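Local coordinates for exosome complex component Rrp41 (Archaeoglobus fulgidus, PDB 3M7N), which probably degrades RNA from its 3' end as the catalytic subunit of the archaeal exosome, and may also synthesise heteromeric RNA tails, at residues E[238-241]-E[242-246]. The protein carries 1 engineered substitution. Numbering follows the deposited sequence.
Sequences LRRY and IEVGE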
loop_
_atom_site.group_PDB
_atom_site.type_symbol
_atom_site.label_atom_id
_atom_site.label_comp_id
_atom_site.label_asym_id
_atom_site.label_seq_id
_atom_site.Cartn_x
_atom_site.Cartn_y
_atom_site.Cartn_z
ATOM N N LEU E 238 16.326 1.171 -38.831
ATOM C CA LEU E 238 16.888 1.875 -39.971
ATOM C C LEU E 238 15.815 2.824 -40.548
ATOM O O LEU E 238 16.074 3.991 -40.847
ATOM C CB LEU E 238 17.365 0.853 -41.008
ATOM C CG LEU E 238 18.239 1.249 -42.211
ATOM C CD1 LEU E 238 17.384 1.710 -43.367
ATOM C CD2 LEU E 238 19.282 2.295 -41.859
ATOM N N ARG E 239 14.602 2.311 -40.687
ATOM C CA ARG E 239 13.496 3.106 -41.199
ATOM C C ARG E 239 13.281 4.345 -40.337
ATOM O O ARG E 239 13.157 5.453 -40.850
ATOM C CB ARG E 239 12.229 2.256 -41.264
ATOM C CG ARG E 239 11.914 1.766 -42.664
ATOM C CD ARG E 239 11.368 0.351 -42.678
ATOM N NE ARG E 239 10.357 0.156 -41.649
ATOM C CZ ARG E 239 10.072 -1.023 -41.109
ATOM N NH1 ARG E 239 10.726 -2.111 -41.503
ATOM N NH2 ARG E 239 9.140 -1.112 -40.171
ATOM N N ARG E 240 13.250 4.138 -39.024
ATOM C CA ARG E 240 13.119 5.217 -38.067
ATOM C C ARG E 240 14.260 6.216 -38.229
ATOM O O ARG E 240 14.069 7.430 -38.134
ATOM C CB ARG E 240 13.122 4.647 -36.649
ATOM C CG ARG E 240 13.256 5.686 -35.559
ATOM C CD ARG E 240 12.140 6.710 -35.656
ATOM N NE ARG E 240 12.237 7.691 -34.582
ATOM C CZ ARG E 240 11.454 8.754 -34.484
ATOM N NH1 ARG E 240 11.612 9.591 -33.480
ATOM N NH2 ARG E 240 10.515 8.977 -35.398
ATOM N N TYR E 241 15.456 5.693 -38.458
ATOM C CA TYR E 241 16.617 6.535 -38.706
ATOM C C TYR E 241 16.395 7.436 -39.920
ATOM O O TYR E 241 16.729 8.617 -39.897
ATOM C CB TYR E 241 17.834 5.648 -38.891
ATOM C CG TYR E 241 19.112 6.326 -39.312
ATOM C CD1 TYR E 241 19.831 7.117 -38.430
ATOM C CD2 TYR E 241 19.645 6.106 -40.586
ATOM C CE1 TYR E 241 21.032 7.706 -38.816
ATOM C CE2 TYR E 241 20.842 6.690 -40.979
ATOM C CZ TYR E 241 21.531 7.487 -40.091
ATOM O OH TYR E 241 22.721 8.054 -40.487
ATOM N N ILE E 242 15.809 6.883 -40.974
ATOM C CA ILE E 242 15.513 7.667 -42.163
ATOM C C ILE E 242 14.463 8.737 -41.853
ATOM O O ILE E 242 14.510 9.850 -42.375
ATOM C CB ILE E 242 15.034 6.756 -43.299
ATOM C CG1 ILE E 242 16.221 5.993 -43.885
ATOM C CG2 ILE E 242 14.306 7.541 -44.381
ATOM C CD1 ILE E 242 15.832 4.686 -44.529
ATOM N N GLU E 243 13.525 8.397 -40.983
ATOM C CA GLU E 243 12.451 9.310 -40.630
ATOM C C GLU E 243 12.884 10.545 -39.844
ATOM O O GLU E 243 12.439 11.651 -40.157
ATOM C CB GLU E 243 11.333 8.570 -39.907
ATOM C CG GLU E 243 10.427 7.831 -40.860
ATOM C CD GLU E 243 9.788 6.636 -40.207
ATOM O OE1 GLU E 243 10.064 6.415 -39.007
ATOM O OE2 GLU E 243 9.021 5.915 -40.887
ATOM N N VAL E 244 13.732 10.384 -38.833
ATOM C CA VAL E 244 14.142 11.561 -38.078
ATOM C C VAL E 244 15.081 12.360 -38.946
ATOM O O VAL E 244 15.257 13.556 -38.750
ATOM C CB VAL E 244 14.824 11.252 -36.723
ATOM C CG1 VAL E 244 14.201 10.035 -36.053
ATOM C CG2 VAL E 244 16.314 11.096 -36.895
ATOM N N GLY E 245 15.677 11.678 -39.916
ATOM C CA GLY E 245 16.567 12.323 -40.857
ATOM C C GLY E 245 15.796 13.254 -41.761
ATOM O O GLY E 245 16.080 14.448 -41.821
ATOM N N GLU E 246 14.805 12.707 -42.461
ATOM C CA GLU E 246 14.068 13.483 -43.449
ATOM C C GLU E 246 13.123 14.484 -42.811
ATOM O O GLU E 246 12.798 15.502 -43.412
ATOM C CB GLU E 246 13.338 12.578 -44.452
ATOM C CG GLU E 246 12.419 11.538 -43.855
ATOM C CD GLU E 246 11.990 10.467 -44.875
ATOM O OE1 GLU E 246 11.016 9.746 -44.590
ATOM O OE2 GLU E 246 12.621 10.341 -45.953
HETATM O O HOH W 1 8.739 7.788 -37.278
#
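A water molecule joins Arg240 to Glu243: it donates to OE1 of Glu243 at 2.6 Å and accepts from NH2 of Arg240 at 2.8 Å. Directly, NH2 of Arg240 and OE1 of Glu243 are 4.4 Å apart, beyond a salt bridge, and OE1 lies near the guanidinium plane, at its edge, with the guanidinium and carboxylate planes 69° apart. The arginine leaves the backbone with CG anti to N and then bends at chi2 (58°), which carries the guanidinium forward along the helix to Val244. There CG1 of Val244 sits 3.3 Å above the guanidinium plane, over its centre, an apolar cover for one face. NE of Arg240 has a long, weak ion pair with Asp150. All of this lies on the surface of the long helix 212-248, near its C-terminal end, in a subunit of the RNase PH family, the nearest atom about 23 Å from the bound nucleic acid. Its i to i+4 backbone bonds run from Ile242 N to Leu238 O (2.9 Å) through to Gly245 N and Tyr241 O (3.2 Å). One turn apart, CD1 of Leu238 meets CD1 of Ile242 at 3.6 Å. Leu238 also packs on an aromatic side chain of another protein chain, and the Tyr241 ring meets an aromatic ring there with the planes about 50° apart. Arg239 turns to the body of its own chain, where NH2 hydrogen-bonds to Ile31 O.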